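Local coordinates for uncharacterized protein (PDB 2RFR) that is of unknown function but has the NTF2-like, cystatin-like fold of the SnoaL-like family, whose relatives include small-molecule enzymes, at residues A[66-70]-A[71-75]; A[74-77]-A[78-81]. One frame throughout, in Å; residues are numbered along the deposited sequence. Where two conformers were deposited one is given.

Interaction 1 (A[66-70]-A[71-75])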
# COMPACT_ATOMS: atom_id res chain seq x y z
N ALA A 66 0.65 -15.53 -21.10
CA ALA A 66 -0.41 -16.47 -21.38
C ALA A 66 -1.31 -16.63 -20.15
O ALA A 66 -2.51 -16.93 -20.32
CB ALA A 66 0.16 -17.82 -21.80
N LEU A 67 -0.86 -16.40 -18.91
CA LEU A 67 -1.72 -16.42 -17.74
C LEU A 67 -2.78 -15.32 -17.89
O LEU A 67 -3.94 -15.54 -17.60
CB LEU A 67 -0.93 -16.19 -16.45
CG LEU A 67 0.12 -17.18 -16.06
CD1 LEU A 67 0.93 -16.69 -14.84
CD2 LEU A 67 -0.54 -18.49 -15.79
N ILE A 68 -2.39 -14.13 -18.35
CA ILE A 68 -3.33 -12.97 -18.45
C ILE A 68 -4.24 -13.10 -19.65
O ILE A 68 -5.39 -12.72 -19.62
CB ILE A 68 -2.48 -11.71 -18.47
CG1 ILE A 68 -1.56 -11.59 -17.23
CG2 ILE A 68 -3.36 -10.45 -18.59
CD1 ILE A 68 -2.29 -11.72 -15.89
N ASP A 69 -3.72 -13.69 -20.71
CA ASP A 69 -4.53 -13.97 -21.88
C ASP A 69 -5.41 -15.20 -21.76
O ASP A 69 -6.28 -15.44 -22.62
CB ASP A 69 -3.63 -14.12 -23.08
CG ASP A 69 -3.00 -12.80 -23.56
OD1 ASP A 69 -3.61 -11.74 -23.31
OD2 ASP A 69 -1.94 -12.83 -24.24
N GLY A 70 -5.21 -15.97 -20.70
CA GLY A 70 -5.89 -17.22 -20.50
C GLY A 70 -7.34 -17.10 -20.17
O GLY A 70 -7.83 -16.07 -19.68
N GLN A 71 -8.09 -18.15 -20.49
CA GLN A 71 -9.53 -18.21 -20.24
C GLN A 71 -9.94 -17.74 -18.88
O GLN A 71 -10.86 -16.93 -18.70
CB GLN A 71 -10.02 -19.66 -20.30
CG GLN A 71 -10.38 -20.14 -21.62
CD GLN A 71 -10.48 -21.68 -21.65
OE1 GLN A 71 -10.46 -22.25 -22.75
NE2 GLN A 71 -10.66 -22.36 -20.43
N THR A 72 -9.15 -18.49 -17.70
CA THR A 72 -9.57 -18.28 -16.34
C THR A 72 -9.46 -16.77 -16.00
O THR A 72 -10.38 -16.15 -15.46
CB THR A 72 -8.75 -19.17 -15.42
OG1 THR A 72 -8.95 -20.53 -15.81
CG2 THR A 72 -9.16 -19.03 -14.02
N HIS A 73 -8.34 -16.14 -16.35
CA HIS A 73 -8.13 -14.75 -15.99
C HIS A 73 -9.13 -13.85 -16.75
O HIS A 73 -9.67 -12.90 -16.18
CB HIS A 73 -6.69 -14.32 -16.29
CG HIS A 73 -6.43 -12.92 -15.87
ND1 HIS A 73 -6.33 -12.57 -14.54
CD2 HIS A 73 -6.34 -11.80 -16.61
CE1 HIS A 73 -6.15 -11.25 -14.51
NE2 HIS A 73 -6.16 -10.76 -15.74
N ARG A 74 -9.34 -14.16 -18.02
CA ARG A 74 -10.29 -13.34 -18.80
C ARG A 74 -11.71 -13.44 -18.21
O ARG A 74 -12.45 -12.46 -18.21
CB ARG A 74 -10.22 -13.70 -20.30
CG ARG A 74 -8.86 -13.32 -20.86
CD ARG A 74 -8.74 -11.85 -21.13
NE ARG A 74 -7.32 -11.51 -21.34
CZ ARG A 74 -6.91 -10.30 -21.72
NH1 ARG A 74 -7.75 -9.31 -21.90
NH2 ARG A 74 -5.63 -10.10 -21.88
N ALA A 75 -12.09 -14.60 -17.71
CA ALA A 75 -13.40 -14.75 -17.09
C ALA A 75 -13.48 -13.96 -15.80
O ALA A 75 -14.51 -13.38 -15.50
CB ALA A 75 -13.70 -16.27 -16.85
O HOH W 1 -5.77 -17.42 -17.05
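Arg74 NE donates to the backbone carbonyl Ile68 O at 2.9 Å, a bent bond with an N-H...O angle of 134°. The oxygen lies well out of the guanidinium plane, so the group meets it obliquely rather than along the line of the N-H. On the same guanidinium, NH2 reaches the carboxylate of Asp69: Arg74 NH2 and Asp69 OD1 are 3.0 Å apart, a salt bridge whose hydrogen-bond component is weak. The carboxylate and guanidinium planes are moderately inclined, and the two side chains run alongside each other. The bend at chi2 turns the arginine back toward the end of the preceding helix, where Ile68 O and Asp69 can both be met. Two helices, 61-69 and 71-79, are joined here through Gly70, which is the N-cap residue of the second. Its carbonyl receives the first-turn bond of that helix, Arg74 N to Gly70 O at 2.9 Å and nearly straight. A water spans the junction, donating to Leu67 O at 2.7 Å and accepting from His73 N. Beside these polar bonds Ile68 and His73 make a packing contact. With His73 CG anti to its own backbone N (chi1 -177°), the imidazole stands beside Ile68, and Ile68 CD1 sits over one ring face, 4.0 Å from the centroid of the His73 ring and 10° off its normal, a CH-pi contact. Ile68 CG2 approaches from beside it, 3.8 Å from His73 CD2. The ring is further fixed by a hydrogen bond from His73 NE2 to Ala32 O, near the end of helix 5-33, while Ile68 packs on Tyr28 and Ala32 of that helix and on Leu40 of helix 37-41. Arg74 NH2 also bonds Gly35 O, tying the guanidinium to the turn between those two helices.

Interaction 2 (A[74-77]-A[78-81])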
# COMPACT_ATOMS: atom_id res chain seq x y z
N ARG A 74 -9.34 -14.16 -18.02
CA ARG A 74 -10.29 -13.34 -18.80
C ARG A 74 -11.71 -13.44 -18.21
O ARG A 74 -12.45 -12.46 -18.21
CB ARG A 74 -10.22 -13.70 -20.30
CG ARG A 74 -8.86 -13.32 -20.86
CD ARG A 74 -8.74 -11.85 -21.13
NE ARG A 74 -7.32 -11.51 -21.34
CZ ARG A 74 -6.91 -10.30 -21.72
NH1 ARG A 74 -7.75 -9.31 -21.90
NH2 ARG A 74 -5.63 -10.10 -21.88
N ALA A 75 -12.09 -14.60 -17.71
CA ALA A 75 -13.40 -14.75 -17.09
C ALA A 75 -13.48 -13.96 -15.80
O ALA A 75 -14.51 -13.38 -15.50
CB ALA A 75 -13.70 -16.27 -16.85
N LEU A 76 -12.40 -13.92 -15.07
CA LEU A 76 -12.34 -13.15 -13.86
C LEU A 76 -12.47 -11.64 -14.15
O LEU A 76 -13.18 -10.91 -13.44
CB LEU A 76 -11.05 -13.48 -13.13
CG LEU A 76 -10.94 -13.03 -11.71
CD1 LEU A 76 -12.02 -13.62 -10.84
CD2 LEU A 76 -9.55 -13.42 -11.21
N MSE A 77 -11.82 -11.19 -15.21
CA MSE A 77 -11.94 -9.80 -15.66
C MSE A 77 -13.38 -9.49 -16.04
O MSE A 77 -13.87 -8.41 -15.76
CB MSE A 77 -11.02 -9.52 -16.85
CG MSE A 77 -9.53 -9.51 -16.55
SE MSE A 77 -8.45 -9.39 -18.14
CE MSE A 77 -9.13 -7.69 -18.83
N ALA A 78 -14.06 -10.42 -16.72
CA ALA A 78 -15.47 -10.21 -17.11
C ALA A 78 -16.39 -10.15 -15.90
O ALA A 78 -17.35 -9.37 -15.90
CB ALA A 78 -15.89 -11.32 -18.08
N ASP A 79 -16.12 -10.93 -14.87
CA ASP A 79 -16.85 -10.81 -13.62
C ASP A 79 -16.65 -9.45 -12.95
O ASP A 79 -17.57 -8.90 -12.34
CB ASP A 79 -16.39 -11.91 -12.58
CG ASP A 79 -16.76 -13.30 -12.89
OD1 ASP A 79 -17.73 -13.56 -13.64
OD2 ASP A 79 -16.10 -14.19 -12.28
N GLY A 80 -15.43 -8.98 -13.05
CA GLY A 80 -14.93 -7.85 -12.29
C GLY A 80 -14.00 -8.31 -11.21
O GLY A 80 -14.37 -9.04 -10.30
N CYS A 81 -12.74 -7.88 -11.33
CA CYS A 81 -11.73 -8.29 -10.37
C CYS A 81 -10.74 -7.18 -10.10
O CYS A 81 -10.48 -6.34 -10.96
CB CYS A 81 -11.02 -9.54 -10.85
SG CYS A 81 -10.06 -9.42 -12.37
O HOH W 2 -16.89 -14.50 -16.55
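Leu76 and Cys81 meet across the end of helix 71-79, where the chain turns into strand 81-93: Leu76 CG lies 3.6 Å from Cys81 CB, with the thiol sulfur just beyond. Cys81 takes chi1 64°, placing SG between its backbone N and carbonyl carbon, and this turns the sulfur back toward the last helical turn, 3.6 Å from Leu76 O. Selenomethionine Met77 flanks the sulfur more loosely, its CG 4.2 Å from Cys81 SG. Around the helix from this apolar patch, the Asp79 side chain leans back along the helix, Asp79 CG passing 3.4 Å from Ala75 O; a water links the two acceptors by donating to both Ala75 O and Asp79 OD1, while OD2 forms a salt bridge with Arg107. The backbone beneath continues the helical pattern through Asp79 N to Ala75 O at 3.0 Å. Gly80 N then donates to Leu76 O at 3.0 Å, with a weaker branch to Met77 O. Gly80 itself leaves the helix with phi 106°, turning the chain toward the sheet. Its backbone bonds to Cys108 on strand 96-109, Leu76 packs on Val105 and Arg107 of that strand, and Met77 packs on Arg149 of a second subunit.

In the fold
Helix 71-79 carries both contacts, with Arg74 and Ala75 common to them, and their centres are 9 Å apart on the same side of the chain's centre. Interaction 1 is a surface joint between two helices at the start of this element, whereas interaction 2 is partly buried and marks its passage into the sheet. The chemistry follows that difference. At 66-75 charged and ring groups bridge the joint, the Asp69-Arg74 pair lying within the contact, and bond to backbone carbonyls near the end of helix 5-33; at 74-81 helical backbone bonds and small apolar contacts prevail inside, and charge is paired outward, Asp79 with Arg107 on strand 96-109, with a second subunit also adjoining.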